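PDB 6MVF: beta-galactosidase/beta-glucuronidase from Faecalibacterium prausnitzii L2-6, which binds flavin mononucleotide and probably acts as a retaining-type family 2 glycoside hydrolase, a beta-glucuronidase of the human gut microbiome. Local coordinates for residues I383-Y386 against N387-S390; A370-H373 against V374-M378. All coordinates share one frame; numbering follows the deposited sequence.

Interaction 1 of 2, residues I383-Y386 against N387-S390; sequences IQNY and NHPS. With FMN (flavin mononucleotide), chain G.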
loop_
_atom_site.group_PDB
_atom_site.type_symbol
_atom_site.label_atom_id
_atom_site.label_comp_id
_atom_site.label_asym_id
_atom_site.label_seq_id
_atom_site.Cartn_x
_atom_site.Cartn_y
_atom_site.Cartn_z
ATOM N N ILE A 383 34.369 6.197 -5.286
ATOM C CA ILE A 383 33.601 7.356 -5.722
ATOM C C ILE A 383 32.110 7.058 -5.696
ATOM O O ILE A 383 31.300 7.918 -5.345
ATOM C CB ILE A 383 34.089 7.810 -7.111
ATOM C CG1 ILE A 383 35.302 8.709 -6.927
ATOM C CG2 ILE A 383 32.995 8.571 -7.887
ATOM C CD1 ILE A 383 36.321 8.531 -7.985
ATOM N N GLN A 384 31.722 5.836 -6.042
ATOM C CA GLN A 384 30.307 5.494 -6.042
ATOM C C GLN A 384 29.773 5.247 -4.643
ATOM O O GLN A 384 28.572 5.416 -4.414
ATOM C CB GLN A 384 30.064 4.277 -6.936
ATOM C CG GLN A 384 30.434 4.563 -8.368
ATOM C CD GLN A 384 30.331 3.366 -9.288
ATOM O OE1 GLN A 384 29.849 2.290 -8.913
ATOM N NE2 GLN A 384 30.772 3.559 -10.524
ATOM N N ASN A 385 30.639 4.907 -3.689
ATOM C CA ASN A 385 30.179 4.576 -2.351
ATOM C C ASN A 385 30.675 5.550 -1.306
ATOM O O ASN A 385 30.541 5.276 -0.105
ATOM C CB ASN A 385 30.586 3.147 -1.991
ATOM C CG ASN A 385 29.980 2.146 -2.934
ATOM O OD1 ASN A 385 28.810 1.786 -2.788
ATOM N ND2 ASN A 385 30.740 1.734 -3.950
ATOM N N TYR A 386 31.207 6.696 -1.730
ATOM C CA TYR A 386 31.825 7.618 -0.783
ATOM C C TYR A 386 30.848 8.125 0.281
ATOM O O TYR A 386 31.267 8.411 1.405
ATOM C CB TYR A 386 32.439 8.799 -1.531
ATOM C CG TYR A 386 33.182 9.739 -0.607
ATOM C CD1 TYR A 386 32.557 10.863 -0.075
ATOM C CD2 TYR A 386 34.502 9.488 -0.250
ATOM C CE1 TYR A 386 33.238 11.718 0.778
ATOM C CE2 TYR A 386 35.187 10.331 0.596
ATOM C CZ TYR A 386 34.557 11.447 1.106
ATOM O OH TYR A 386 35.247 12.290 1.951
ATOM N N ASN A 387 29.554 8.251 -0.037
ATOM C CA ASN A 387 28.654 8.887 0.920
ATOM C C ASN A 387 28.034 7.934 1.939
ATOM O O ASN A 387 27.393 8.412 2.880
ATOM C CB ASN A 387 27.563 9.640 0.176
ATOM C CG ASN A 387 28.133 10.738 -0.696
ATOM O OD1 ASN A 387 29.166 11.347 -0.357
ATOM N ND2 ASN A 387 27.486 10.982 -1.847
ATOM N N HIS A 388 28.239 6.620 1.811
ATOM C CA HIS A 388 27.642 5.655 2.726
ATOM C C HIS A 388 28.282 5.706 4.108
ATOM O O HIS A 388 29.473 5.391 4.233
ATOM C CB HIS A 388 27.797 4.262 2.166
ATOM C CG HIS A 388 27.054 4.035 0.892
ATOM N ND1 HIS A 388 25.676 3.968 0.836
ATOM C CD2 HIS A 388 27.495 3.824 -0.370
ATOM C CE1 HIS A 388 25.301 3.728 -0.407
ATOM N NE2 HIS A 388 26.385 3.650 -1.161
ATOM N N PRO A 389 27.547 6.067 5.174
ATOM C CA PRO A 389 28.174 6.069 6.509
ATOM C C PRO A 389 28.514 4.675 7.008
ATOM O O PRO A 389 29.391 4.540 7.874
ATOM C CB PRO A 389 27.125 6.751 7.401
ATOM C CG PRO A 389 25.816 6.531 6.705
ATOM C CD PRO A 389 26.142 6.528 5.223
ATOM N N SER A 390 27.867 3.634 6.472
ATOM C CA SER A 390 28.124 2.289 6.970
ATOM C C SER A 390 29.516 1.807 6.569
ATOM O O SER A 390 30.089 0.948 7.245
ATOM C CB SER A 390 27.043 1.314 6.473
ATOM O OG SER A 390 27.127 1.107 5.061
HETATM N N1 FMN G . 35.089 15.107 -10.351
HETATM C C2 FMN G . 34.094 15.274 -11.225
HETATM O O2 FMN G . 34.244 15.951 -12.244
HETATM N N3 FMN G . 32.911 14.720 -11.073
HETATM C C4 FMN G . 32.603 13.982 -10.054
HETATM O O4 FMN G . 31.502 13.472 -9.921
HETATM C C4A FMN G . 33.610 13.774 -9.071
HETATM N N5 FMN G . 33.307 13.019 -8.053
HETATM C C5A FMN G . 34.191 12.781 -7.105
HETATM C C6 FMN G . 33.835 11.989 -6.045
HETATM C C7 FMN G . 34.721 11.738 -5.059
HETATM C C7M FMN G . 34.329 10.879 -3.921
HETATM C C8 FMN G . 36.065 12.296 -5.143
HETATM C C8M FMN G . 37.054 12.008 -4.070
HETATM C C9 FMN G . 36.416 13.093 -6.210
HETATM C C9A FMN G . 35.522 13.367 -7.200
HETATM N N10 FMN G . 35.882 14.144 -8.291
HETATM C C10 FMN G . 34.912 14.377 -9.263
HETATM C "C1'" FMN G . 37.223 14.712 -8.274
HETATM C "C2'" FMN G . 38.284 14.345 -9.283
HETATM O "O2'" FMN G . 38.868 13.217 -8.684
HETATM C "C3'" FMN G . 39.390 15.372 -9.386
HETATM O "O3'" FMN G . 38.936 16.605 -8.872
HETATM C "C4'" FMN G . 39.838 15.677 -10.797
HETATM O "O4'" FMN G . 38.656 15.770 -11.577
HETATM C "C5'" FMN G . 40.827 14.667 -11.381
HETATM O "O5'" FMN G . 40.169 13.699 -12.180
HETATM P P FMN G . 40.831 12.337 -12.645
HETATM O O1P FMN G . 40.177 12.111 -13.948
HETATM O O2P FMN G . 42.305 12.615 -12.687
HETATM O O3P FMN G . 40.538 11.267 -11.648
HETATM O O HOH W 1 28.040 7.314 -2.368
#
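N385 and H388 meet in a local type I beta turn, N385 to H388, where helix 368-385 runs out into the loop before strand 391-398. The H388 N to N385 O hydrogen bond is 3.3 Å long, and its donor stands above the carbonyl plane. The H388 ring turns its edge to N385, with CD2 3.4 Å from N385 OD1. Q341 bonds to N385 OD1 and H388 NE2; N385 ND2 goes back to L381 O, and H388 ND1 goes to D348. A water bridges Q384 and N387, giving a hydrogen to Q384 O at 2.8 Å and accepting one from N387 N at 2.9 Å. In the family 2 TIM barrel, this is the step from a barrel helix to the next strand, and here it also lines the FMN pocket. Y386 has CG anti to its backbone N (chi1 -176°), which sets CG 3.7 Å from FMN C7M. N387 OD1 lies at the tyrosine ring edge, 3.4 Å from CD1, with ring and amide planes 80° apart, while N387 ND2 bonds to I183 O. Putting an alanine at Y386 would probably leave flavin C7M without its ring neighbour and T186 OG1 without its hydroxyl partner. I383 CG1 approaches FMN C7 at 3.6 Å.

Interaction 2 of 2, residues A370-H373 against V374-M378; sequences AHTH and VMEEM
Helix 368-385 of the TIM barrel carries this contact within its first turns, where side chains four residues apart meet along its surface. The backbone is regular. M375 N bonds to H371 O at 3.1 Å and E377 N to H373 O at 2.9 Å, in the i to i+4 pattern. Three side-chain pairs follow the same spacing. M375 CG lies over one face of the H371 ring, 4.0 Å from its centroid, and makes a CH-pi contact. The bend at chi2 (-62°) brings SD obliquely to the same ring, 4.0 Å from H371 NE2. That nitrogen is hydrogen-bonded to D415 of helix 407-423, so the ring is held at its far end. H373 and E377 run side by side. H373 NE2 gives a weak, bent hydrogen bond to E377 OE1 at 2.9 Å, with an N-H...O angle of 128°. The ring and carboxylate planes are nearly perpendicular, 87° apart. H373 ND1 bonds to E113, so carboxylates meet both ring nitrogens and would probably favour a charged imidazole. T372 CG2 and E376 CG lie alongside each other at 3.9 Å, and E376 OE1 bonds to Y178 OH. V374 packs on L416 of helix 407-423. Such i to i+4 pairing is typical of an alpha-helix, here the crossover helix of a beta-alpha-beta unit between strands 353-357 and 391-398.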
loop_
_atom_site.group_PDB
_atom_site.type_symbol
_atom_site.label_atom_id
_atom_site.label_comp_id
_atom_site.label_asym_id
_atom_site.label_seq_id
_atom_site.Cartn_x
_atom_site.Cartn_y
_atom_site.Cartn_z
ATOM N N ALA A 370 46.234 -4.985 -16.556
ATOM C CA ALA A 370 45.738 -5.516 -15.289
ATOM C C ALA A 370 45.950 -4.535 -14.140
ATOM O O ALA A 370 45.131 -4.483 -13.211
ATOM C CB ALA A 370 46.413 -6.855 -14.965
ATOM N N HIS A 371 47.054 -3.778 -14.167
ATOM C CA HIS A 371 47.241 -2.710 -13.190
ATOM C C HIS A 371 46.179 -1.634 -13.369
ATOM O O HIS A 371 45.600 -1.148 -12.392
ATOM C CB HIS A 371 48.653 -2.110 -13.307
ATOM C CG HIS A 371 48.937 -0.998 -12.337
ATOM N ND1 HIS A 371 48.822 0.336 -12.674
ATOM C CD2 HIS A 371 49.347 -1.018 -11.042
ATOM C CE1 HIS A 371 49.141 1.090 -11.633
ATOM N NE2 HIS A 371 49.463 0.293 -10.629
ATOM N N THR A 372 45.888 -1.272 -14.616
ATOM C CA THR A 372 44.869 -0.266 -14.866
ATOM C C THR A 372 43.487 -0.750 -14.427
ATOM O O THR A 372 42.728 0.016 -13.824
ATOM C CB THR A 372 44.892 0.124 -16.339
ATOM O OG1 THR A 372 46.097 0.858 -16.589
ATOM C CG2 THR A 372 43.666 0.982 -16.712
ATOM N N HIS A 373 43.149 -2.015 -14.692
ATOM C CA HIS A 373 41.883 -2.548 -14.195
ATOM C C HIS A 373 41.746 -2.341 -12.687
ATOM O O HIS A 373 40.730 -1.821 -12.211
ATOM C CB HIS A 373 41.758 -4.032 -14.538
ATOM C CG HIS A 373 40.540 -4.693 -13.958
ATOM N ND1 HIS A 373 39.451 -5.050 -14.726
ATOM C CD2 HIS A 373 40.254 -5.093 -12.693
ATOM C CE1 HIS A 373 38.539 -5.621 -13.958
ATOM N NE2 HIS A 373 39.003 -5.662 -12.720
ATOM N N VAL A 374 42.761 -2.744 -11.917
ATOM C CA VAL A 374 42.616 -2.740 -10.464
ATOM C C VAL A 374 42.435 -1.313 -9.954
ATOM O O VAL A 374 41.523 -1.036 -9.164
ATOM C CB VAL A 374 43.806 -3.465 -9.802
ATOM C CG1 VAL A 374 44.096 -2.897 -8.446
ATOM C CG2 VAL A 374 43.525 -4.973 -9.675
ATOM N N MET A 375 43.262 -0.373 -10.439
ATOM C CA MET A 375 43.136 1.025 -10.016
ATOM C C MET A 375 41.772 1.601 -10.383
ATOM O O MET A 375 41.158 2.311 -9.578
ATOM C CB MET A 375 44.245 1.896 -10.628
ATOM C CG MET A 375 45.697 1.455 -10.375
ATOM S SD MET A 375 46.200 1.448 -8.651
ATOM C CE MET A 375 46.438 3.196 -8.341
ATOM N N GLU A 376 41.285 1.329 -11.600
ATOM C CA GLU A 376 39.982 1.855 -12.001
ATOM C C GLU A 376 38.878 1.313 -11.107
ATOM O O GLU A 376 37.974 2.059 -10.696
ATOM C CB GLU A 376 39.685 1.499 -13.448
ATOM C CG GLU A 376 40.673 2.028 -14.445
ATOM C CD GLU A 376 40.406 3.449 -14.854
ATOM O OE1 GLU A 376 40.202 4.304 -13.965
ATOM O OE2 GLU A 376 40.403 3.715 -16.074
ATOM N N GLU A 377 38.947 0.012 -10.791
ATOM C CA GLU A 377 37.920 -0.613 -9.968
ATOM C C GLU A 377 37.914 -0.032 -8.562
ATOM O O GLU A 377 36.844 0.121 -7.958
ATOM C CB GLU A 377 38.123 -2.128 -9.925
ATOM C CG GLU A 377 36.889 -2.887 -9.498
ATOM C CD GLU A 377 36.860 -4.350 -9.967
ATOM O OE1 GLU A 377 37.933 -4.998 -10.054
ATOM O OE2 GLU A 377 35.751 -4.861 -10.232
ATOM N N MET A 378 39.088 0.326 -8.033
ATOM C CA MET A 378 39.113 0.939 -6.716
ATOM C C MET A 378 38.628 2.382 -6.769
ATOM O O MET A 378 37.973 2.851 -5.823
ATOM C CB MET A 378 40.512 0.872 -6.132
ATOM C CG MET A 378 40.559 1.258 -4.681
ATOM S SD MET A 378 39.853 -0.055 -3.659
ATOM C CE MET A 378 39.170 0.951 -2.375
#

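Both interactions belong to helix 368-385, in series along the chain. Interaction 2 comes first, near the start of the helix, and interaction 1 follows at its end. Their centres are about 19 Å apart, and their nearest atoms are about 5 Å apart without touching. The FMN pocket relates to both. Interaction 1 supplies two of its residues, I383 and Y386. Interaction 2 supplies none, but the E376 side chain is about 7 Å from the flavin nucleotide and about 5 Å from the side chain of K379, an FMN-binding residue between the two contacts. Y177 and D174 also hydrogen-bond to FMN.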